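Local coordinates for protein 3-hydroxyisobutyryl-CoA hydrolase (PDB 4HDT) that probably hydrolyses 3-hydroxy-2-methylpropanoyl-CoA to 3-hydroxy-2-methylpropanoate and free coenzyme A, and binds zinc ions, at residues Val132-Lys137 with Asp187-His192; Ala56-Gly61 with Val109-Gly114; Gly17-Leu22 with Ala201-Gly206; Gly177-Val182 with Ala220-Glu225; Thr136-Pro141 with Ala173-Ala178. All coordinates share one frame; numbering follows the deposited sequence. Where two conformers were deposited one is given.

Contact 1: Val132-Lys137 with Asp187-His192; sequences VTDTTK and DHYVPH. With ZN (zinc ion), chain C.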
# COMPACT_ATOMS: atom_id res chain seq x y z
N VAL A 132 5.81 10.66 7.72
CA VAL A 132 4.40 11.04 7.56
C VAL A 132 4.17 12.38 8.21
O VAL A 132 5.04 12.91 8.91
CB VAL A 132 3.43 9.98 8.14
CG1 VAL A 132 3.40 8.72 7.28
CG2 VAL A 132 3.82 9.62 9.57
N THR A 133 3.01 12.99 7.93
CA THR A 133 2.75 14.35 8.37
C THR A 133 1.36 14.44 9.01
O THR A 133 0.65 13.42 9.11
CB THR A 133 2.75 15.34 7.18
OG1 THR A 133 1.54 15.13 6.39
CG2 THR A 133 3.97 15.18 6.30
N ASP A 134 0.96 15.65 9.37
CA ASP A 134 -0.35 15.86 9.93
C ASP A 134 -1.49 15.81 8.90
O ASP A 134 -2.67 15.93 9.29
CB ASP A 134 -0.42 17.14 10.75
CG ASP A 134 0.08 18.35 10.01
OD1 ASP A 134 0.64 18.20 8.91
OD2 ASP A 134 -0.08 19.48 10.55
N THR A 135 -1.16 15.71 7.61
CA THR A 135 -2.19 15.58 6.57
C THR A 135 -2.25 14.18 6.00
O THR A 135 -3.08 13.90 5.13
CB THR A 135 -1.96 16.57 5.40
OG1 THR A 135 -0.74 16.18 4.71
CG2 THR A 135 -1.86 18.01 5.93
N THR A 136 -1.31 13.30 6.41
CA THR A 136 -1.32 11.94 5.90
C THR A 136 -2.68 11.24 6.04
O THR A 136 -3.28 11.23 7.15
CB THR A 136 -0.20 11.12 6.57
OG1 THR A 136 1.07 11.76 6.29
CG2 THR A 136 -0.21 9.64 6.13
N LYS A 137 -3.17 10.71 4.92
CA LYS A 137 -4.36 9.86 4.86
C LYS A 137 -3.93 8.62 4.10
O LYS A 137 -3.86 8.62 2.86
CB LYS A 137 -5.55 10.59 4.21
CG LYS A 137 -5.96 11.78 5.08
CD LYS A 137 -7.20 12.49 4.61
CE LYS A 137 -7.55 13.67 5.52
NZ LYS A 137 -6.63 14.86 5.35
N ASP A 187 7.98 5.78 10.18
CA ASP A 187 8.98 5.93 11.25
C ASP A 187 8.92 7.30 11.97
O ASP A 187 9.15 7.37 13.18
CB ASP A 187 10.37 5.77 10.63
CG ASP A 187 10.56 4.44 9.89
OD1 ASP A 187 10.38 3.36 10.56
OD2 ASP A 187 10.93 4.49 8.68
N HIS A 188 8.71 8.39 11.22
CA HIS A 188 8.92 9.75 11.72
C HIS A 188 7.74 10.64 11.29
O HIS A 188 7.13 10.41 10.25
CB HIS A 188 10.19 10.36 11.17
CG HIS A 188 11.41 9.50 11.35
ND1 HIS A 188 11.99 9.32 12.58
CD2 HIS A 188 12.12 8.77 10.47
CE1 HIS A 188 13.03 8.50 12.45
NE2 HIS A 188 13.13 8.15 11.18
N TYR A 189 7.48 11.62 12.13
CA TYR A 189 6.37 12.59 11.94
C TYR A 189 6.90 14.01 11.81
O TYR A 189 7.68 14.47 12.66
CB TYR A 189 5.41 12.49 13.10
CG TYR A 189 4.33 13.54 13.14
CD1 TYR A 189 3.13 13.37 12.45
CD2 TYR A 189 4.53 14.69 13.86
CE1 TYR A 189 2.15 14.35 12.53
CE2 TYR A 189 3.58 15.67 13.93
CZ TYR A 189 2.40 15.49 13.27
OH TYR A 189 1.49 16.50 13.38
N VAL A 190 6.52 14.70 10.72
CA VAL A 190 6.97 16.05 10.43
C VAL A 190 5.70 16.78 9.94
O VAL A 190 5.09 16.32 8.98
CB VAL A 190 8.04 16.12 9.30
CG1 VAL A 190 8.39 17.57 8.94
CG2 VAL A 190 9.34 15.42 9.69
N PRO A 191 5.30 17.90 10.60
CA PRO A 191 4.13 18.66 10.08
C PRO A 191 4.27 19.10 8.62
O PRO A 191 5.35 19.37 8.15
CB PRO A 191 4.04 19.87 11.05
CG PRO A 191 4.84 19.50 12.25
CD PRO A 191 5.88 18.52 11.81
N HIS A 192 3.15 19.14 7.88
CA HIS A 192 3.14 19.40 6.43
C HIS A 192 3.90 20.67 5.93
O HIS A 192 4.51 20.68 4.83
CB HIS A 192 1.70 19.44 5.96
CG HIS A 192 1.57 19.79 4.51
ND1 HIS A 192 1.45 18.83 3.54
CD2 HIS A 192 1.66 20.98 3.88
CE1 HIS A 192 1.40 19.43 2.36
NE2 HIS A 192 1.56 20.73 2.54
ZN ZN C . 1.92 22.10 1.09
O HOH W 1 3.82 21.63 0.56
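A zinc ion sits at the tip of His192, bound by its NE2 at 2.0 Å. Water 1 and Glu64 OE1 are further ligands. The other ring nitrogen, ND1, is hydrogen-bonded to Asp113 OD1. Both nitrogens are thus engaged, and the carboxylate may make the imidazole a stronger electron donor to the metal. CG of His192 is anti to the backbone N (chi1 176°), and its CB and CG rest beside Thr135 CG2.

The next shell holds the backbone of His192. Its N donates to Asp134 OD1 at 2.9 Å, reaching the oxygen from above the carboxylate plane. Asp134 keeps CG in the crowded position between N and the carbonyl carbon. The Asp134 and His192 side chains cross at about a right angle, their carboxylate and ring planes 31° apart. Asp134 CB also lies 3.3 Å from Tyr189 OH.

The 133-136 loop is a type I beta turn tightened by its own threonines. Thr133 OG1 accepts from Thr135 N at 3.0 Å, an ST turn, and is also bonded to Asp113. Thr136 OG1 accepts from Thr133 N at 2.8 Å, in a nearly straight bond, and is hydrogen-bonded to Met112 O.

Behind the turn the two chains run parallel. Val132 N donates to His188 O, and Val190 N donates back to Val132 O at 2.9 Å. Thr133 CB and CG2 close on Val190 O. Strands 129-132 and 188-189 are paired at one margin of the crotonase-fold sheet, and the loop after strand 188-189 carries the zinc ligand His192, braced by the turn after strand 129-132.

Contact 2: Ala56-Gly61 with Val109-Gly114; sequences AVLLTG and VSIMDG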
# COMPACT_ATOMS: atom_id res chain seq x y z
N ALA A 56 22.09 8.90 -0.74
CA ALA A 56 20.73 8.63 -0.27
C ALA A 56 19.75 8.93 -1.39
O ALA A 56 20.10 9.58 -2.39
CB ALA A 56 20.41 9.49 0.95
N VAL A 57 18.54 8.43 -1.23
CA VAL A 57 17.45 8.67 -2.20
C VAL A 57 16.30 9.33 -1.45
O VAL A 57 16.02 8.96 -0.33
CB VAL A 57 16.98 7.36 -2.82
CG1 VAL A 57 15.73 7.58 -3.67
CG2 VAL A 57 18.10 6.71 -3.65
N LEU A 58 15.57 10.26 -2.09
CA LEU A 58 14.42 10.92 -1.47
C LEU A 58 13.27 10.89 -2.46
O LEU A 58 13.39 11.39 -3.59
CB LEU A 58 14.78 12.36 -1.14
CG LEU A 58 13.68 13.33 -0.76
CD1 LEU A 58 13.25 13.01 0.63
CD2 LEU A 58 14.15 14.78 -0.85
N LEU A 59 12.17 10.31 -2.02
CA LEU A 59 10.95 10.18 -2.83
C LEU A 59 9.94 11.18 -2.32
O LEU A 59 9.60 11.18 -1.12
CB LEU A 59 10.37 8.77 -2.72
CG LEU A 59 9.01 8.56 -3.42
CD1 LEU A 59 9.13 8.67 -4.95
CD2 LEU A 59 8.30 7.29 -3.00
N THR A 60 9.46 12.03 -3.22
CA THR A 60 8.37 12.96 -2.92
C THR A 60 7.37 12.95 -4.09
O THR A 60 7.60 12.32 -5.11
CB THR A 60 8.84 14.40 -2.69
OG1 THR A 60 9.37 14.96 -3.90
CG2 THR A 60 9.87 14.50 -1.68
N GLY A 61 6.24 13.60 -3.90
CA GLY A 61 5.23 13.80 -4.94
C GLY A 61 4.95 15.26 -5.21
O GLY A 61 5.01 16.11 -4.30
N VAL A 109 14.48 7.81 1.78
CA VAL A 109 13.60 8.67 2.54
C VAL A 109 12.31 8.85 1.76
O VAL A 109 12.34 9.24 0.59
CB VAL A 109 14.26 10.05 2.76
CG1 VAL A 109 13.35 10.97 3.54
CG2 VAL A 109 15.65 9.93 3.40
N SER A 110 11.18 8.53 2.35
CA SER A 110 9.91 8.71 1.62
C SER A 110 9.07 9.73 2.35
O SER A 110 8.99 9.72 3.59
CB SER A 110 9.16 7.44 1.46
OG SER A 110 8.91 6.85 2.72
N ILE A 111 8.51 10.66 1.58
CA ILE A 111 7.65 11.71 2.13
C ILE A 111 6.20 11.37 1.87
O ILE A 111 5.60 11.76 0.87
CB ILE A 111 7.98 13.12 1.58
CG1 ILE A 111 9.49 13.42 1.65
CG2 ILE A 111 7.13 14.18 2.29
CD1 ILE A 111 10.05 13.42 3.03
N MET A 112 5.64 10.60 2.81
CA MET A 112 4.28 10.07 2.68
C MET A 112 3.31 11.09 3.31
O MET A 112 2.61 10.83 4.29
CB MET A 112 4.24 8.68 3.34
CG MET A 112 4.98 7.62 2.52
SD MET A 112 4.76 5.94 3.13
CE MET A 112 5.79 6.07 4.57
N ASP A 113 3.25 12.22 2.64
CA ASP A 113 2.41 13.36 2.99
C ASP A 113 1.07 13.22 2.30
O ASP A 113 0.94 12.60 1.25
CB ASP A 113 3.14 14.59 2.49
CG ASP A 113 2.38 15.86 2.70
OD1 ASP A 113 1.87 16.13 3.77
OD2 ASP A 113 2.32 16.63 1.72
N GLY A 114 0.02 13.72 2.93
CA GLY A 114 -1.29 13.72 2.30
C GLY A 114 -1.82 12.34 1.93
O GLY A 114 -1.59 11.35 2.63
O HOH W 2 5.59 14.01 -0.89
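Of the atoms that pair the strands, Val109 O is held best, by one hydrogen bond and one weaker C-H contact. Leu59 N donates to it at 2.8 Å, almost straight along the C=O axis. Leu58 CA adds the C-H contact at 3.4 Å. Two further backbone bonds flank this one: Val109 N donates to Val57 O at 2.9 Å, and Ile111 N to Leu59 O at 3.0 Å. This alternation is parallel beta pairing. The strand axes are 14° apart, and the chain between them is largely helical. The pair forms a beta-alpha-beta crossover in the core sheet of the crotonase fold.

One face of the pair carries Leu58, Thr60, Val109 and Ile111. Leu58 holds CG anti to its backbone N (chi1 167°), which brings CD1 across the strand. CD1 lies 3.6 Å from Val109 CG1 and also meets Ile111 CG1 and CD1. Thr60 and Ile111 lie side by side and point the same way, with Thr60 CG2 3.5 Å from Ile111 CG1. Helix 195-205 packs over this face through Thr199, Ile195 and Phe198.

Leu59 and Ser110 point to the opposite face. Leu59 meets Leu24 and Leu67 there, while buried Ser110 OG is satisfied by Gly124 O.

The strands part beyond Ile111. Met112 is the centre of an inverse gamma turn, and the last direct bond is that of Ile111 N. Water 2 spans the widening gap, accepting from Gly61 N at 3.1 Å and donating to Ile111 O at 2.9 Å.

Contact 3: Gly17-Leu22 with Ala201-Gly206; sequences GGVGLL and AVIADG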
# COMPACT_ATOMS: atom_id res chain seq x y z
N GLY A 17 23.06 17.63 -3.69
CA GLY A 17 23.65 17.42 -2.38
C GLY A 17 23.92 15.97 -2.06
O GLY A 17 23.84 15.57 -0.93
N GLY A 18 24.21 15.18 -3.08
CA GLY A 18 24.43 13.78 -2.89
C GLY A 18 23.16 12.96 -2.72
O GLY A 18 23.23 11.77 -2.49
N VAL A 19 22.00 13.59 -2.89
CA VAL A 19 20.71 12.92 -2.76
C VAL A 19 20.06 12.72 -4.13
O VAL A 19 19.87 13.69 -4.88
CB VAL A 19 19.76 13.71 -1.86
CG1 VAL A 19 18.45 12.95 -1.61
CG2 VAL A 19 20.44 14.04 -0.56
N GLY A 20 19.77 11.48 -4.46
CA GLY A 20 18.98 11.13 -5.62
C GLY A 20 17.51 11.45 -5.36
O GLY A 20 16.89 10.86 -4.48
N LEU A 21 16.96 12.35 -6.17
CA LEU A 21 15.59 12.85 -5.98
C LEU A 21 14.68 12.21 -7.00
O LEU A 21 14.94 12.29 -8.22
CB LEU A 21 15.57 14.38 -6.11
CG LEU A 21 16.57 15.11 -5.23
CD1 LEU A 21 16.72 16.55 -5.71
CD2 LEU A 21 16.15 15.03 -3.77
N LEU A 22 13.63 11.58 -6.52
CA LEU A 22 12.58 11.04 -7.36
C LEU A 22 11.31 11.77 -6.97
O LEU A 22 10.84 11.59 -5.86
CB LEU A 22 12.44 9.53 -7.14
CG LEU A 22 13.66 8.72 -7.55
CD1 LEU A 22 13.51 7.28 -7.08
CD2 LEU A 22 13.82 8.81 -9.07
N ALA A 201 16.60 20.38 4.13
CA ALA A 201 17.65 20.01 5.12
C ALA A 201 18.29 18.65 4.82
O ALA A 201 19.47 18.46 5.08
CB ALA A 201 17.10 20.03 6.54
N VAL A 202 17.52 17.71 4.29
CA VAL A 202 18.06 16.40 3.87
C VAL A 202 19.12 16.63 2.80
O VAL A 202 20.21 16.07 2.83
CB VAL A 202 16.97 15.46 3.30
CG1 VAL A 202 17.57 14.20 2.68
CG2 VAL A 202 15.94 15.09 4.36
N ILE A 203 18.80 17.52 1.87
CA ILE A 203 19.69 17.81 0.77
C ILE A 203 20.94 18.59 1.24
O ILE A 203 22.03 18.38 0.72
CB ILE A 203 18.93 18.60 -0.32
CG1 ILE A 203 17.89 17.69 -1.00
CG2 ILE A 203 19.89 19.16 -1.37
CD1 ILE A 203 16.84 18.44 -1.79
N ALA A 204 20.76 19.46 2.21
CA ALA A 204 21.83 20.38 2.62
C ALA A 204 22.67 19.82 3.77
O ALA A 204 23.89 19.91 3.74
CB ALA A 204 21.23 21.72 3.00
N ASP A 205 22.00 19.23 4.76
CA ASP A 205 22.64 18.81 6.03
C ASP A 205 22.62 17.30 6.29
O ASP A 205 23.31 16.80 7.19
CB ASP A 205 21.95 19.52 7.20
CG ASP A 205 21.76 21.01 6.96
OD1 ASP A 205 22.74 21.63 6.51
OD2 ASP A 205 20.63 21.53 7.18
N GLY A 206 21.82 16.55 5.52
CA GLY A 206 21.70 15.10 5.69
C GLY A 206 20.48 14.67 6.49
O GLY A 206 19.86 15.47 7.21
O HOH W 3 22.81 15.53 1.63
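Helix 195-205 lies on one face of the crotonase-fold sheet, and its C-terminal turn packs here on the strand beginning at Val19. The short segments run nearly antiparallel, 161° between their directions, with axes 9.6 Å apart. That is helix-on-sheet packing where the strand begins and the helix ends.

The apolar part rests on four side chains. Val19 directs its CB at the helix. Its CG2, beside the backbone N, meets Val202 CG1 at 4.3 Å and lies close to Ile203 CA. Ile203 gives the largest share of the contact. Its CG1 is anti to the carbonyl carbon (chi1 -69°), so CD1 reaches along the strand to Leu21 CD2 at 4.0 Å. The Leu21 and Ile203 side chains cross at about a right angle. Leu58 of the next strand touches both Val19 and Leu21, and Glu16 touches Leu21 and Ile203, continuing the layer under the helix.

The backbone part is made by glycine. Gly17 has positive phi (59°) and no side chain, so its CA comes within 3.6 Å of Ile203 O. Gly206, also with positive phi, takes the chain out of the helix and is the N-cap of helix 207-214.

The polar part is a water bridge. Water 3 lies 2.8 Å from Gly17 O and 2.9 Å from Val202 O, and so joins the turn before the strand to the end of the helix.

Contact 4: Gly177-Val182 with Ala220-Glu225; sequences GADAIV and ASPLAE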
# COMPACT_ATOMS: atom_id res chain seq x y z
N GLY A 177 -1.17 9.75 9.96
CA GLY A 177 0.27 9.61 10.13
C GLY A 177 0.64 8.92 11.44
O GLY A 177 1.46 8.02 11.44
N ALA A 178 0.00 9.32 12.53
CA ALA A 178 0.33 8.75 13.83
C ALA A 178 -0.04 7.26 13.83
O ALA A 178 0.71 6.43 14.37
CB ALA A 178 -0.41 9.49 14.94
N ASP A 179 -1.17 6.94 13.22
CA ASP A 179 -1.63 5.55 13.10
C ASP A 179 -0.60 4.79 12.28
O ASP A 179 -0.30 3.64 12.56
CB ASP A 179 -2.97 5.46 12.37
CG ASP A 179 -4.13 6.12 13.10
OD1 ASP A 179 -4.11 6.20 14.36
OD2 ASP A 179 -5.10 6.53 12.40
N ALA A 180 -0.13 5.39 11.18
CA ALA A 180 0.85 4.70 10.32
C ALA A 180 2.11 4.34 11.08
O ALA A 180 2.68 3.24 10.87
CB ALA A 180 1.18 5.56 9.10
N ILE A 181 2.57 5.22 11.96
CA ILE A 181 3.76 4.92 12.77
C ILE A 181 3.43 3.76 13.73
O ILE A 181 4.22 2.81 13.87
CB ILE A 181 4.25 6.17 13.50
CG1 ILE A 181 4.73 7.21 12.46
CG2 ILE A 181 5.36 5.84 14.50
CD1 ILE A 181 5.00 8.58 13.06
N VAL A 182 2.27 3.81 14.37
CA VAL A 182 1.87 2.70 15.26
C VAL A 182 1.81 1.35 14.50
O VAL A 182 2.23 0.31 15.02
CB VAL A 182 0.50 3.06 15.94
CG1 VAL A 182 -0.21 1.81 16.46
CG2 VAL A 182 0.72 4.11 17.01
N ALA A 220 -1.55 11.71 19.37
CA ALA A 220 -2.31 10.52 19.67
C ALA A 220 -2.83 9.80 18.42
O ALA A 220 -3.33 10.43 17.50
CB ALA A 220 -3.49 10.92 20.55
N SER A 221 -2.65 8.48 18.39
CA SER A 221 -3.16 7.59 17.34
C SER A 221 -4.59 7.13 17.69
O SER A 221 -4.79 6.39 18.64
CB SER A 221 -2.24 6.38 17.17
OG SER A 221 -2.84 5.29 16.46
N PRO A 222 -5.59 7.57 16.92
CA PRO A 222 -6.91 7.03 17.20
C PRO A 222 -7.00 5.53 16.95
O PRO A 222 -7.72 4.82 17.63
CB PRO A 222 -7.82 7.79 16.22
CG PRO A 222 -7.01 8.92 15.70
CD PRO A 222 -5.60 8.51 15.79
N LEU A 223 -6.23 5.01 15.99
CA LEU A 223 -6.27 3.59 15.80
C LEU A 223 -5.77 2.81 17.02
O LEU A 223 -6.34 1.78 17.41
CB LEU A 223 -5.47 3.19 14.53
CG LEU A 223 -6.00 2.03 13.74
CD1 LEU A 223 -7.49 2.13 13.48
CD2 LEU A 223 -5.26 2.02 12.40
N ALA A 224 -4.67 3.27 17.63
CA ALA A 224 -4.15 2.67 18.85
C ALA A 224 -5.20 2.64 19.96
O ALA A 224 -5.29 1.67 20.68
CB ALA A 224 -2.89 3.36 19.33
N GLU A 225 -5.96 3.71 20.08
CA GLU A 225 -7.03 3.73 21.09
C GLU A 225 -8.17 2.74 20.80
O GLU A 225 -8.91 2.40 21.74
CB GLU A 225 -7.60 5.14 21.20
CG GLU A 225 -6.56 6.13 21.69
CD GLU A 225 -7.15 7.48 22.07
OE1 GLU A 225 -8.39 7.62 22.05
OE2 GLU A 225 -6.37 8.39 22.41
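Asp179 reaches across from its helix with the carboxylate lying against the 220-225 segment, crossing Pro222 and Leu223 at about right angles. Its CG is beside the backbone N (chi1 -64°). OD1 does the touching and accepts two bonds. Ser221 OG donates to its anti lone pair at 2.6 Å. Leu223 N donates from above the carboxylate plane at 2.9 Å. The CD of Pro222 sits only 3.1 Å from OD1, and Leu223 CB lies 3.3 Å from it, so the oxygen is closely wrapped on this side.

Ser221 points its CB at the helix and holds OG anti to its own backbone N. That hydroxyl gives its proton to Asp179 and accepts from Ala224 N at 3.0 Å. Ser221 is the N-cap of the weakly bonded helix 222-225, so Asp179 is second shell to the cap and fixes the rotation of its hydroxyl. Asp179 also serves its own helix. OD2 accepts from Ser176 N, and the side chain of Ser176 caps Asp179 N in return, a capping box. One negative group therefore faces the N-terminal ends of two helices, where their dipoles would probably favour its charged form.

Val182 stands one turn on from Asp179. Its CG2 packs 3.7 Å from Ser221 CB, and its CG1 meets Ala224 CB at 4.2 Å. Ala178, a turn back from Val182, sets its CB 4.0 Å from Ala220 O. Leu164 of helix 164-171 touches Val182, and Phe175 packs on Leu223.

Contact 5: Thr136-Pro141 with Ala173-Ala178; sequences TKMAMP and APFSGA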
# COMPACT_ATOMS: atom_id res chain seq x y z
N THR A 136 -1.31 13.30 6.41
CA THR A 136 -1.32 11.94 5.90
C THR A 136 -2.68 11.24 6.04
O THR A 136 -3.28 11.23 7.15
CB THR A 136 -0.20 11.12 6.57
OG1 THR A 136 1.07 11.76 6.29
CG2 THR A 136 -0.21 9.64 6.13
N LYS A 137 -3.17 10.71 4.92
CA LYS A 137 -4.36 9.86 4.86
C LYS A 137 -3.93 8.62 4.10
O LYS A 137 -3.86 8.62 2.86
CB LYS A 137 -5.55 10.59 4.21
CG LYS A 137 -5.96 11.78 5.08
CD LYS A 137 -7.20 12.49 4.61
CE LYS A 137 -7.55 13.67 5.52
NZ LYS A 137 -6.63 14.86 5.35
N MET A 138 -3.60 7.57 4.86
CA MET A 138 -3.00 6.35 4.30
C MET A 138 -4.01 5.24 4.31
O MET A 138 -4.79 5.11 5.24
CB MET A 138 -1.74 5.97 5.10
CG MET A 138 -0.91 4.84 4.47
SD MET A 138 0.66 4.50 5.32
CE MET A 138 1.58 5.99 5.09
N ALA A 139 -4.01 4.43 3.27
CA ALA A 139 -4.96 3.32 3.21
C ALA A 139 -4.52 2.25 2.25
O ALA A 139 -3.70 2.51 1.35
CB ALA A 139 -6.35 3.81 2.81
N MET A 140 -5.03 1.04 2.50
CA MET A 140 -5.02 -0.06 1.54
C MET A 140 -6.47 -0.40 1.21
O MET A 140 -7.09 -1.26 1.84
CB MET A 140 -4.23 -1.27 2.10
CG MET A 140 -2.77 -0.95 2.41
SD MET A 140 -1.78 -0.51 0.97
CE MET A 140 -1.80 -2.05 0.02
N PRO A 141 -7.05 0.32 0.25
CA PRO A 141 -8.50 0.28 -0.01
C PRO A 141 -8.97 -0.72 -1.08
O PRO A 141 -10.14 -0.65 -1.56
CB PRO A 141 -8.73 1.69 -0.51
CG PRO A 141 -7.55 1.91 -1.36
CD PRO A 141 -6.39 1.31 -0.62
N ALA A 173 -10.29 1.42 5.11
CA ALA A 173 -10.44 2.80 5.55
C ALA A 173 -9.09 3.50 5.73
O ALA A 173 -8.09 2.88 6.11
CB ALA A 173 -11.20 2.85 6.86
N PRO A 174 -9.06 4.82 5.49
CA PRO A 174 -7.84 5.57 5.77
C PRO A 174 -7.50 5.69 7.24
O PRO A 174 -8.40 5.71 8.14
CB PRO A 174 -8.11 6.93 5.15
CG PRO A 174 -9.58 7.07 5.19
CD PRO A 174 -10.17 5.69 5.08
N PHE A 175 -6.20 5.82 7.49
CA PHE A 175 -5.64 6.06 8.83
C PHE A 175 -4.60 7.19 8.78
O PHE A 175 -4.14 7.57 7.70
CB PHE A 175 -5.09 4.74 9.45
CG PHE A 175 -4.12 3.96 8.57
CD1 PHE A 175 -2.76 4.22 8.60
CD2 PHE A 175 -4.61 2.93 7.76
CE1 PHE A 175 -1.88 3.46 7.83
CE2 PHE A 175 -3.74 2.19 6.96
CZ PHE A 175 -2.37 2.46 7.01
N SER A 176 -4.28 7.78 9.93
CA SER A 176 -3.47 8.99 10.01
C SER A 176 -1.98 8.70 9.98
O SER A 176 -1.58 7.53 10.05
CB SER A 176 -3.80 9.76 11.29
OG SER A 176 -3.30 9.03 12.41
N GLY A 177 -1.17 9.75 9.96
CA GLY A 177 0.27 9.61 10.13
C GLY A 177 0.64 8.92 11.44
O GLY A 177 1.46 8.02 11.44
N ALA A 178 0.00 9.32 12.53
CA ALA A 178 0.33 8.75 13.83
C ALA A 178 -0.04 7.26 13.83
O ALA A 178 0.71 6.43 14.37
CB ALA A 178 -0.41 9.49 14.94
O HOH W 4 -6.73 0.74 4.83
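The Phe175 ring takes the backbone and side chain of Met138 on one and the same face. Met138 O stands 3.3 Å above the ring plane, offset toward the CD2 rim. Met138 CB lies 4.1 Å from the ring centroid, a CH-pi contact over the face. The sulfur is farther out: Met138 SD comes obliquely, 3.7 Å from Phe175 CE1, a Met-aromatic contact. Torsions set this up. Phe175 holds CG between its backbone N and carbonyl carbon (chi1 51°), which folds the ring back over the strand. Met138 holds CG anti to its N, then bends at chi3.

Below the ring the two backbones form one antiparallel hydrogen-bonded pair. Met138 N donates to Phe175 O at 2.9 Å, nearly straight, and Phe175 N donates to Met138 O at 2.7 Å. Pro174 CA adds a C-H contact to Met138 O at 3.1 Å. That carbonyl is thus met by an N-H, a C-H and the ring.

The pairing is a single bridge. Past it, Ala139 CB packs on Pro174, and water 4 joins Met140 N (2.9 Å) to Ala173 O. At the other end Thr136 CB and CG2 rest on Gly177, the start of helix 177-183.

Strand 137-139 pairs in parallel with strand 115-117 through Val116, and Phe175 adds its antiparallel bridge to it. Helix 119-124 touches Met138 through Val121. Ala180 of helix 177-183 and Leu223 of helix 222-225 pack on Phe175.

Neighbouring contacts touch one another in a series across the fold. Contacts 3, 2 and 1 follow the main sheet: Leu58 N meets Gly20 O at 2.8 Å between contacts 2 and 3. Between contacts 1 and 2, His192 ND1 lies 2.7 Å from Asp113 OD1. Contact 2 thus supplies the second-shell carboxylate of the zinc site in contact 1. Thr136 OG1, shared by contacts 1 and 5, lies 2.7 Å from Met112 O. Contacts 4 and 5 share the start of helix 177-183, and their centres are about 10 Å apart. Contacts 3 and 4 are farthest apart, about 29 Å between centres. Contact 4 lies away from the zinc sites.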